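Transcriptional regulator, MarR family (Bacillus cereus, PDB 4XRF) probably binds DNA through a winged helix-turn-helix domain and regulates transcription, as other regulators of the MarR family do. Local coordinates at residues T2-D5 with K6-A9; F36-L39 with K40-H44; M57-K60 with P61-T65; V66-D69 with R70-Q74. All coordinates share one frame; numbering follows the deposited sequence.

Interaction 1: residues T2-D5 with K6-A9. With ISQ (isoquinoline), chain E; PO4 (phosphate ion), chain C; SO4 (sulfate ion), chain K.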
loop_
_atom_site.group_PDB
_atom_site.type_symbol
_atom_site.label_atom_id
_atom_site.label_comp_id
_atom_site.label_asym_id
_atom_site.label_seq_id
_atom_site.Cartn_x
_atom_site.Cartn_y
_atom_site.Cartn_z
ATOM N N THR A 2 9.470 25.239 -4.534
ATOM C CA THR A 2 8.772 25.790 -3.357
ATOM C C THR A 2 7.418 25.116 -3.125
ATOM O O THR A 2 6.644 24.954 -4.057
ATOM C CB THR A 2 8.567 27.322 -3.461
ATOM O OG1 THR A 2 9.830 27.966 -3.628
ATOM C CG2 THR A 2 7.922 27.882 -2.204
ATOM N N HIS A 3 7.155 24.737 -1.873
ATOM C CA HIS A 3 5.894 24.105 -1.432
ATOM C C HIS A 3 5.842 22.592 -1.659
ATOM O O HIS A 3 4.933 21.923 -1.153
ATOM C CB HIS A 3 4.647 24.788 -2.036
ATOM C CG HIS A 3 4.570 26.264 -1.768
ATOM N ND1 HIS A 3 4.614 26.799 -0.497
ATOM C CD2 HIS A 3 4.445 27.316 -2.614
ATOM C CE1 HIS A 3 4.526 28.116 -0.569
ATOM N NE2 HIS A 3 4.424 28.456 -1.842
ATOM N N ILE A 4 6.828 22.058 -2.379
ATOM C CA ILE A 4 6.841 20.636 -2.758
ATOM C C ILE A 4 6.918 19.686 -1.553
ATOM O O ILE A 4 6.149 18.731 -1.467
ATOM C CB ILE A 4 7.948 20.310 -3.794
ATOM C CG1 ILE A 4 7.608 20.924 -5.155
ATOM C CG2 ILE A 4 8.097 18.809 -4.013
ATOM C CD1 ILE A 4 6.116 21.050 -5.389
ATOM N N ASP A 5 7.828 19.960 -0.631
ATOM C CA ASP A 5 8.018 19.089 0.524
ATOM C C ASP A 5 6.815 19.166 1.476
ATOM O O ASP A 5 6.397 18.155 2.044
ATOM C CB ASP A 5 9.359 19.383 1.220
ATOM C CG ASP A 5 10.576 19.179 0.278
ATOM O OD1 ASP A 5 10.628 18.183 -0.489
ATOM O OD2 ASP A 5 11.500 20.020 0.302
ATOM N N LYS A 6 6.237 20.355 1.626
ATOM C CA LYS A 6 5.033 20.476 2.433
ATOM C C LYS A 6 3.845 19.760 1.789
ATOM O O LYS A 6 3.168 18.983 2.446
ATOM C CB LYS A 6 4.689 21.934 2.760
ATOM C CG LYS A 6 3.668 22.029 3.890
ATOM C CD LYS A 6 3.596 23.420 4.513
ATOM C CE LYS A 6 2.757 23.351 5.784
ATOM N NZ LYS A 6 2.967 24.483 6.746
ATOM N N ILE A 7 3.620 19.994 0.499
ATOM C CA ILE A 7 2.589 19.253 -0.237
ATOM C C ILE A 7 2.744 17.724 -0.084
ATOM O O ILE A 7 1.757 17.026 0.179
ATOM C CB ILE A 7 2.569 19.613 -1.738
ATOM C CG1 ILE A 7 2.089 21.060 -1.944
ATOM C CG2 ILE A 7 1.683 18.625 -2.489
ATOM C CD1 ILE A 7 2.305 21.580 -3.362
ATOM N N GLN A 8 3.967 17.207 -0.246
ATOM C CA GLN A 8 4.190 15.767 -0.112
ATOM C C GLN A 8 3.925 15.290 1.313
ATOM O O GLN A 8 3.420 14.196 1.495
ATOM C CB GLN A 8 5.600 15.354 -0.551
ATOM C CG GLN A 8 5.882 15.525 -2.031
ATOM C CD GLN A 8 4.708 15.134 -2.909
ATOM O OE1 GLN A 8 4.333 13.961 -2.998
ATOM N NE2 GLN A 8 4.133 16.122 -3.583
ATOM N N ALA A 9 4.258 16.110 2.314
ATOM C CA ALA A 9 4.024 15.733 3.708
ATOM C C ALA A 9 2.520 15.553 3.942
ATOM O O ALA A 9 2.087 14.546 4.524
ATOM C CB ALA A 9 4.593 16.773 4.670
HETATM C C1 ISQ E . 0.712 12.781 -3.787
HETATM N N2 ISQ E . 1.536 13.850 -3.848
HETATM C C3 ISQ E . 1.171 15.015 -4.430
HETATM C C4 ISQ E . -0.085 15.184 -5.024
HETATM C C4A ISQ E . -0.986 14.124 -4.998
HETATM C C5 ISQ E . -2.249 14.214 -5.567
HETATM C C6 ISQ E . -3.107 13.112 -5.505
HETATM C C7 ISQ E . -2.719 11.918 -4.890
HETATM C C8 ISQ E . -1.456 11.778 -4.309
HETATM C C8A ISQ E . -0.569 12.855 -4.342
HETATM P P PO4 C . 8.738 23.434 0.929
HETATM O O1 PO4 C . 9.284 23.591 2.325
HETATM O O2 PO4 C . 7.351 22.853 0.990
HETATM O O3 PO4 C . 8.730 24.796 0.256
HETATM O O4 PO4 C . 9.630 22.483 0.170
HETATM S S SO4 K . 6.298 26.406 7.702
HETATM O O1 SO4 K . 5.151 27.148 8.299
HETATM O O2 SO4 K . 7.370 26.282 8.725
HETATM O O3 SO4 K . 6.852 27.153 6.544
HETATM O O4 SO4 K . 5.786 25.064 7.300
#
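His3 and Ile7 meet where the first helix of the chain begins: the carbonyl oxygen His3 O takes the N-H of Ile7 N at 2.9 Å, almost straight (168°). His3 is the N-cap, and the next two backbone bonds repeat the i to i+4 pattern, with Gln8 N on Ile4 O and Ala9 N on Asp5 O. On the apolar side CD1 of Ile4 comes to 4.3 Å from CD1 of Ile7, two branched side chains suited to a buried helix face.

Amides at the start of a helix have no carbonyl before them to bind, and here a phosphate takes that place. His3 N donates to phosphate O3 at 2.6 Å. Lys6 N donates to phosphate O2 at 2.8 Å. Asp5 N reaches phosphate O4 more loosely, at 3.2 Å. Lys6 leaves the helix extended, CG anti to the backbone N (chi1 -165°), which brings NZ within 2.9 Å of O4 of a sulfate that Tyr37 and Lys56 of the second subunit also bind; NZ bonds to Lys56 O of that subunit too. Gln8 belongs to the isoquinoline pocket. Both anions, probably from the crystallisation liquor, thus sit at a subunit interface, the phosphate probably aided by the partial positive charge of the helix start. Salt bridges to Lys40 and Arg108 of the second subunit probably keep Asp5 ionised, these cations offsetting the nearby phosphate.

Interaction 2: residues F36-L39 with K40-H44. With PO4 (phosphate ion), chain B; SO4 (sulfate ion), chain D.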
loop_
_atom_site.group_PDB
_atom_site.type_symbol
_atom_site.label_atom_id
_atom_site.label_comp_id
_atom_site.label_asym_id
_atom_site.label_seq_id
_atom_site.Cartn_x
_atom_site.Cartn_y
_atom_site.Cartn_z
ATOM N N PHE A 36 -14.974 2.691 -11.308
ATOM C CA PHE A 36 -16.276 3.250 -10.966
ATOM C C PHE A 36 -16.570 4.462 -11.851
ATOM O O PHE A 36 -17.653 4.562 -12.416
ATOM C CB PHE A 36 -16.354 3.624 -9.471
ATOM C CG PHE A 36 -17.654 4.282 -9.065
ATOM C CD1 PHE A 36 -18.888 3.742 -9.434
ATOM C CD2 PHE A 36 -17.648 5.405 -8.244
ATOM C CE1 PHE A 36 -20.078 4.341 -9.045
ATOM C CE2 PHE A 36 -18.846 5.994 -7.825
ATOM C CZ PHE A 36 -20.062 5.468 -8.248
ATOM N N TYR A 37 -15.601 5.369 -11.967
ATOM C CA TYR A 37 -15.778 6.558 -12.793
ATOM C C TYR A 37 -15.992 6.215 -14.259
ATOM O O TYR A 37 -16.830 6.818 -14.913
ATOM C CB TYR A 37 -14.631 7.570 -12.659
ATOM C CG TYR A 37 -15.105 8.910 -13.145
ATOM C CD1 TYR A 37 -16.031 9.643 -12.403
ATOM C CD2 TYR A 37 -14.702 9.409 -14.358
ATOM C CE1 TYR A 37 -16.518 10.860 -12.870
ATOM C CE2 TYR A 37 -15.174 10.622 -14.819
ATOM C CZ TYR A 37 -16.081 11.334 -14.067
ATOM O OH TYR A 37 -16.550 12.542 -14.531
ATOM N N ILE A 38 -15.248 5.243 -14.772
ATOM C CA ILE A 38 -15.528 4.731 -16.113
ATOM C C ILE A 38 -16.994 4.319 -16.286
ATOM O O ILE A 38 -17.654 4.756 -17.235
ATOM C CB ILE A 38 -14.554 3.606 -16.536
ATOM C CG1 ILE A 38 -13.167 4.214 -16.828
ATOM C CG2 ILE A 38 -15.038 2.906 -17.819
ATOM C CD1 ILE A 38 -12.022 3.209 -16.826
ATOM N N LEU A 39 -17.495 3.475 -15.391
ATOM C CA LEU A 39 -18.890 3.050 -15.447
ATOM C C LEU A 39 -19.878 4.232 -15.373
ATOM O O LEU A 39 -20.911 4.205 -16.054
ATOM C CB LEU A 39 -19.214 2.028 -14.332
ATOM C CG LEU A 39 -18.453 0.687 -14.358
ATOM C CD1 LEU A 39 -18.971 -0.231 -13.258
ATOM C CD2 LEU A 39 -18.567 -0.006 -15.713
ATOM N N LYS A 40 -19.568 5.245 -14.558
ATOM C CA LYS A 40 -20.408 6.443 -14.499
ATOM C C LYS A 40 -20.441 7.193 -15.827
ATOM O O LYS A 40 -21.500 7.667 -16.229
ATOM C CB LYS A 40 -19.981 7.412 -13.398
ATOM C CG LYS A 40 -20.218 6.908 -11.998
ATOM C CD LYS A 40 -19.885 7.987 -10.967
ATOM C CE LYS A 40 -20.960 9.065 -10.870
ATOM N NZ LYS A 40 -20.674 9.992 -9.722
ATOM N N ILE A 41 -19.290 7.313 -16.496
ATOM C CA ILE A 41 -19.242 7.941 -17.829
ATOM C C ILE A 41 -20.154 7.199 -18.817
ATOM O O ILE A 41 -20.944 7.820 -19.526
ATOM C CB ILE A 41 -17.806 8.021 -18.394
ATOM C CG1 ILE A 41 -16.917 8.867 -17.472
ATOM C CG2 ILE A 41 -17.815 8.587 -19.819
ATOM C CD1 ILE A 41 -15.455 8.876 -17.880
ATOM N N LEU A 42 -20.049 5.873 -18.840
ATOM C CA LEU A 42 -20.822 5.032 -19.762
ATOM C C LEU A 42 -22.304 5.008 -19.407
ATOM O O LEU A 42 -23.146 4.851 -20.288
ATOM C CB LEU A 42 -20.264 3.604 -19.788
ATOM C CG LEU A 42 -18.825 3.499 -20.288
ATOM C CD1 LEU A 42 -18.285 2.107 -20.031
ATOM C CD2 LEU A 42 -18.739 3.849 -21.761
ATOM N N ASP A 43 -22.613 5.146 -18.114
ATOM C CA ASP A 43 -23.994 5.290 -17.664
ATOM C C ASP A 43 -24.576 6.625 -18.129
ATOM O O ASP A 43 -25.747 6.697 -18.501
ATOM C CB ASP A 43 -24.084 5.211 -16.148
ATOM C CG ASP A 43 -25.507 4.983 -15.653
ATOM O OD1 ASP A 43 -26.358 4.502 -16.427
ATOM O OD2 ASP A 43 -25.775 5.273 -14.466
ATOM N N HIS A 44 -23.756 7.672 -18.101
ATOM C CA HIS A 44 -24.215 9.007 -18.426
ATOM C C HIS A 44 -24.389 9.159 -19.942
ATOM O O HIS A 44 -25.482 9.484 -20.404
ATOM C CB HIS A 44 -23.265 10.054 -17.828
ATOM C CG HIS A 44 -23.629 11.477 -18.137
ATOM N ND1 HIS A 44 -22.795 12.534 -17.838
ATOM C CD2 HIS A 44 -24.722 12.018 -18.731
ATOM C CE1 HIS A 44 -23.358 13.664 -18.230
ATOM N NE2 HIS A 44 -24.527 13.378 -18.779
HETATM P P PO4 B . -18.635 13.253 -10.172
HETATM O O1 PO4 B . -19.018 12.494 -11.416
HETATM O O2 PO4 B . -17.142 13.443 -10.135
HETATM O O3 PO4 B . -19.354 14.591 -10.178
HETATM O O4 PO4 B . -19.052 12.444 -8.970
HETATM S S SO4 D . -17.108 13.668 -17.798
HETATM O O1 SO4 D . -16.389 14.512 -18.795
HETATM O O2 SO4 D . -17.862 12.611 -18.524
HETATM O O3 SO4 D . -18.084 14.486 -17.034
HETATM O O4 SO4 D . -16.073 13.069 -16.907
#
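With CG anti to the backbone N (chi1 177°), Phe36 turns one face of its ring to Lys40, whose chain bends at chi3 (76°) and lays CD over that face, offset toward the rim. Lys40 CD sits 4.0 Å from the centroid of the Phe36 ring, only 23° off the normal, a CH-pi contact that uses the greasy part of the lysine. Its charged end continues outward, NZ to O4 of a phosphate at 3.0 Å and to Asp5 of the second subunit in a salt bridge. Tyr37 serves both chemistries. Ring carbon CE2 lies against Ile41 CD1 at 3.5 Å, while OH donates to O4 of a sulfate in a bond modelled as very short, 2.5 Å. Phosphate O1 lies at the ring edge, 3.3 Å from Tyr37 CE1. Ile38 and Leu42 lie side by side, pointing the same way, CG2 of the one 4.0 Å from CD1 of the other.

Regular i to i+4 bonds link the turns beneath. Around helix 33-45, Phe36 packs on helix 95-106, Tyr37, Ile38 and Ile41 on helix 50-57, and Leu39 and Leu42 on strand 89-93.

Interaction 3: residues M57-K60 with P61-T65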
loop_
_atom_site.group_PDB
_atom_site.type_symbol
_atom_site.label_atom_id
_atom_site.label_comp_id
_atom_site.label_asym_id
_atom_site.label_seq_id
_atom_site.Cartn_x
_atom_site.Cartn_y
_atom_site.Cartn_z
ATOM N N MET A 57 -10.402 10.605 -18.756
ATOM C CA MET A 57 -9.605 10.156 -17.571
ATOM C C MET A 57 -8.200 10.778 -17.547
ATOM O O MET A 57 -7.429 10.569 -16.599
ATOM C CB MET A 57 -9.439 8.624 -17.546
ATOM C CG MET A 57 -10.705 7.779 -17.613
ATOM S SD MET A 57 -11.756 7.895 -16.160
ATOM C CE MET A 57 -10.759 7.152 -14.870
ATOM N N TYR A 58 -7.855 11.491 -18.627
ATOM C CA TYR A 58 -6.555 12.147 -18.762
ATOM C C TYR A 58 -5.377 11.170 -18.842
ATOM O O TYR A 58 -4.246 11.506 -18.483
ATOM C CB TYR A 58 -6.369 13.220 -17.669
ATOM C CG TYR A 58 -7.372 14.340 -17.831
ATOM C CD1 TYR A 58 -8.628 14.268 -17.231
ATOM C CD2 TYR A 58 -7.091 15.444 -18.645
ATOM C CE1 TYR A 58 -9.563 15.276 -17.405
ATOM C CE2 TYR A 58 -8.017 16.462 -18.819
ATOM C CZ TYR A 58 -9.252 16.367 -18.183
ATOM O OH TYR A 58 -10.183 17.367 -18.345
ATOM N N VAL A 59 -5.660 9.969 -19.339
ATOM C CA VAL A 59 -4.655 8.914 -19.509
ATOM C C VAL A 59 -4.453 8.536 -20.988
ATOM O O VAL A 59 -5.255 8.914 -21.851
ATOM C CB VAL A 59 -5.031 7.644 -18.702
ATOM C CG1 VAL A 59 -5.187 7.968 -17.217
ATOM C CG2 VAL A 59 -6.297 6.998 -19.264
ATOM N N LYS A 60 -3.379 7.795 -21.272
ATOM C CA LYS A 60 -3.118 7.254 -22.619
ATOM C C LYS A 60 -4.163 6.187 -22.997
ATOM O O LYS A 60 -4.685 5.512 -22.110
ATOM C CB LYS A 60 -1.730 6.595 -22.655
ATOM C CG LYS A 60 -0.538 7.521 -22.502
ATOM C CD LYS A 60 -0.332 8.348 -23.754
ATOM C CE LYS A 60 1.054 8.972 -23.792
ATOM N NZ LYS A 60 1.169 9.973 -24.892
ATOM N N PRO A 61 -4.466 6.027 -24.308
ATOM C CA PRO A 61 -5.282 4.895 -24.774
ATOM C C PRO A 61 -4.867 3.532 -24.180
ATOM O O PRO A 61 -5.728 2.772 -23.722
ATOM C CB PRO A 61 -5.058 4.908 -26.288
ATOM C CG PRO A 61 -4.818 6.348 -26.615
ATOM C CD PRO A 61 -4.167 6.975 -25.407
ATOM N N SER A 62 -3.566 3.247 -24.173
ATOM C CA SER A 62 -3.012 1.997 -23.630
ATOM C C SER A 62 -3.351 1.755 -22.160
ATOM O O SER A 62 -3.441 0.606 -21.723
ATOM C CB SER A 62 -1.486 1.977 -23.796
ATOM O OG SER A 62 -0.858 2.584 -22.670
ATOM N N ALA A 63 -3.516 2.835 -21.396
ATOM C CA ALA A 63 -3.886 2.737 -19.998
ATOM C C ALA A 63 -5.362 2.369 -19.872
ATOM O O ALA A 63 -5.743 1.565 -19.022
ATOM C CB ALA A 63 -3.586 4.041 -19.275
ATOM N N ILE A 64 -6.195 2.937 -20.739
ATOM C CA ILE A 64 -7.625 2.639 -20.693
ATOM C C ILE A 64 -7.886 1.190 -21.129
ATOM O O ILE A 64 -8.787 0.529 -20.596
ATOM C CB ILE A 64 -8.455 3.674 -21.493
ATOM C CG1 ILE A 64 -9.713 4.078 -20.732
ATOM C CG2 ILE A 64 -8.869 3.143 -22.837
ATOM C CD1 ILE A 64 -9.472 4.945 -19.519
ATOM N N THR A 65 -7.053 0.691 -22.044
ATOM C CA THR A 65 -7.138 -0.689 -22.537
ATOM C C THR A 65 -7.066 -1.687 -21.383
ATOM O O THR A 65 -7.913 -2.570 -21.285
ATOM C CB THR A 65 -6.070 -0.994 -23.607
ATOM O OG1 THR A 65 -6.361 -0.231 -24.777
ATOM C CG2 THR A 65 -6.070 -2.482 -24.006
#
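Two amides share Lys60 O, the carbonyl that opens helix 61-73: Ala63 N reaches it at 3.0 Å with a bent, weak bond (134°), and Ile64 N at 3.3 Å with a straighter one (153°), lying in the carbonyl plane. Lys60 is the N-cap, and Pro61 follows it in the first helical turn. Proline suits this position because it offers no N-H, and none is called for there, while its ring favours a helical phi. The next i to i+4 bond runs from Thr65 N to Pro61 O, 3.0 Å.

Inside the turn the packing is apolar. Ile64 CD1 sits in the corner made by Met57 and Val59, 3.6 Å from Met57 CG and 3.8 Å from Val59 CG2, and the isoleucine crosses each side chain at about a right angle. Val59 places CG2 in the crowded position between its backbone N and carbonyl carbon, which aims that methyl at Ile64, and its CB also stands 3.9 Å from Ala63 CB. The flexible methionine and the small alanine fit so tight a place.

Further out, Tyr58 ends helix 50-57 in a Schellman motif, with positive phi (66°), and Lys60 NZ bonds to Gly140 O. Met57 and Ile64 both pack on helix 33-45. Helices 50-57 and 61-73 have the order of a helix-turn-helix, the second being the probable recognition helix. Acceptance of two amides by one main-chain carbonyl, with aliphatic groups packed beside it, is consistent with a turn held by backbone bonds and apolar contact.

Interaction 4: residues V66-D69 with R70-Q74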
loop_
_atom_site.group_PDB
_atom_site.type_symbol
_atom_site.label_atom_id
_atom_site.label_comp_id
_atom_site.label_asym_id
_atom_site.label_seq_id
_atom_site.Cartn_x
_atom_site.Cartn_y
_atom_site.Cartn_z
ATOM N N VAL A 66 -6.081 -1.530 -20.503
ATOM C CA VAL A 66 -5.956 -2.406 -19.324
ATOM C C VAL A 66 -7.184 -2.306 -18.417
ATOM O O VAL A 66 -7.706 -3.331 -17.964
ATOM C CB VAL A 66 -4.640 -2.162 -18.535
ATOM C CG1 VAL A 66 -4.475 -3.175 -17.397
ATOM C CG2 VAL A 66 -3.442 -2.262 -19.476
ATOM N N MET A 67 -7.650 -1.081 -18.165
ATOM C CA MET A 67 -8.823 -0.857 -17.310
ATOM C C MET A 67 -10.033 -1.586 -17.868
ATOM O O MET A 67 -10.732 -2.327 -17.160
ATOM C CB MET A 67 -9.129 0.642 -17.165
ATOM C CG MET A 67 -8.459 1.294 -15.963
ATOM S SD MET A 67 -8.496 3.116 -15.905
ATOM C CE MET A 67 -6.952 3.519 -16.718
ATOM N N ILE A 68 -10.266 -1.378 -19.152
ATOM C CA ILE A 68 -11.367 -2.020 -19.839
ATOM C C ILE A 68 -11.257 -3.553 -19.855
ATOM O O ILE A 68 -12.260 -4.234 -19.616
ATOM C CB ILE A 68 -11.548 -1.433 -21.260
ATOM C CG1 ILE A 68 -12.052 0.017 -21.135
ATOM C CG2 ILE A 68 -12.491 -2.301 -22.077
ATOM C CD1 ILE A 68 -11.691 0.858 -22.341
ATOM N N ASP A 69 -10.059 -4.090 -20.105
ATOM C CA ASP A 69 -9.840 -5.538 -19.960
ATOM C C ASP A 69 -10.323 -6.047 -18.582
ATOM O O ASP A 69 -10.922 -7.107 -18.492
ATOM C CB ASP A 69 -8.363 -5.907 -20.101
ATOM C CG ASP A 69 -7.853 -5.786 -21.503
ATOM O OD1 ASP A 69 -8.671 -5.714 -22.457
ATOM O OD2 ASP A 69 -6.605 -5.774 -21.657
ATOM N N ARG A 70 -10.060 -5.293 -17.516
ATOM C CA ARG A 70 -10.483 -5.725 -16.165
ATOM C C ARG A 70 -12.006 -5.654 -15.974
ATOM O O ARG A 70 -12.592 -6.523 -15.321
ATOM C CB ARG A 70 -9.753 -4.950 -15.049
ATOM C CG ARG A 70 -8.229 -5.020 -15.097
ATOM C CD ARG A 70 -7.669 -6.386 -14.729
ATOM N NE ARG A 70 -7.723 -7.373 -15.813
ATOM C CZ ARG A 70 -6.847 -7.468 -16.821
ATOM N NH1 ARG A 70 -5.821 -6.625 -16.915
ATOM N NH2 ARG A 70 -6.997 -8.408 -17.753
ATOM N N LEU A 71 -12.634 -4.628 -16.546
ATOM C CA LEU A 71 -14.091 -4.464 -16.497
ATOM C C LEU A 71 -14.801 -5.534 -17.335
ATOM O O LEU A 71 -15.931 -5.910 -17.020
ATOM C CB LEU A 71 -14.495 -3.064 -16.981
ATOM C CG LEU A 71 -14.844 -1.883 -16.050
ATOM C CD1 LEU A 71 -14.732 -2.170 -14.558
ATOM C CD2 LEU A 71 -14.123 -0.606 -16.445
ATOM N N ILE A 72 -14.135 -6.000 -18.394
ATOM C CA ILE A 72 -14.588 -7.152 -19.203
ATOM C C ILE A 72 -14.524 -8.453 -18.381
ATOM O O ILE A 72 -15.508 -9.187 -18.324
ATOM C CB ILE A 72 -13.810 -7.256 -20.547
ATOM C CG1 ILE A 72 -14.172 -6.079 -21.454
ATOM C CG2 ILE A 72 -14.076 -8.588 -21.275
ATOM C CD1 ILE A 72 -13.301 -5.969 -22.701
ATOM N N ASP A 73 -13.404 -8.710 -17.697
ATOM C CA ASP A 73 -13.319 -9.835 -16.730
ATOM C C ASP A 73 -14.498 -9.855 -15.732
ATOM O O ASP A 73 -15.064 -10.919 -15.472
ATOM C CB ASP A 73 -12.007 -9.815 -15.926
ATOM C CG ASP A 73 -10.769 -9.984 -16.786
ATOM O OD1 ASP A 73 -10.845 -10.609 -17.876
ATOM O OD2 ASP A 73 -9.700 -9.465 -16.382
ATOM N N GLN A 74 -14.856 -8.688 -15.177
ATOM C CA GLN A 74 -16.010 -8.596 -14.258
ATOM C C GLN A 74 -17.341 -8.576 -15.018
ATOM O O GLN A 74 -18.399 -8.569 -14.394
ATOM C CB GLN A 74 -15.929 -7.354 -13.347
ATOM C CG GLN A 74 -14.776 -7.312 -12.361
ATOM C CD GLN A 74 -15.083 -6.425 -11.163
ATOM O OE1 GLN A 74 -16.135 -6.563 -10.523
ATOM N NE2 GLN A 74 -14.164 -5.519 -10.843
HETATM O O HOH W 1 -4.437 -6.890 -19.557
#
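Asp69 and Arg70 are packed one over the other: CB of Asp69 lies 3.6 Å above one face of the Arg70 guanidinium, offset toward its rim. The arginine chain reaches this posture by bending at both chi2 (-71°) and chi3 (80°), which folds the flat group back along the helix surface. Its edge is then used for polar bonds. Asp73 OD2 lies in the guanidinium plane and is gripped side-on in a salt bridge, by Arg70 NE at 2.9 Å (160°) and by Arg70 NH2 at 3.2 Å, both nitrogens sharing that one oxygen. In the same plane a water accepts from Arg70 NH1 at 3.0 Å and donates to Asp69 OD2 at 3.2 Å, so the two neighbours are joined through solvent as well as by direct contact. Val66 runs beside the arginine, pointing the same way, with CG1 3.7 Å from NH1.

On another side of the helix the character changes. Ile68 and Ile72 slant across each other, CG2 to CD1 at 3.8 Å, aliphatic residues that together cover Val77 and the side chain of Arg79. Beneath them the backbone bond from Ile72 N to Ile68 O measures 2.9 Å.

In the fold, helix 61-73 lays Ile68 and Ile72 against strand 77-81, from which Arg79 salt-bridges Asp69. Leu71 and Met67 pack on Ile38 of helix 33-45, and Arg70 and Asp73 lie against a third subunit.

Overall arrangement
All four contacts are local, along a helix or at its start, but their surroundings differ. Within one chain interaction 1 is about 18 Å from interaction 3, nearest atoms, yet its Asp5 bridges to Lys40 of interaction 2 in the second subunit. Interactions 2, 3 and 4 belong to the helix-turn-helix region: interaction 2 touches both others, with Tyr37 and Ile38 on Met57, Ile38 on Met67 and Leu71, and Leu39 on Leu71, whereas 3 and 4 share helix 61-73. Interactions 1 and 2 are largely buried and combine apolar packing with anion binding at the interface with the second subunit. Interactions 3 and 4 are partly buried, the former relying on backbone bonds at a helix start, the latter on a salt bridge facing the third subunit.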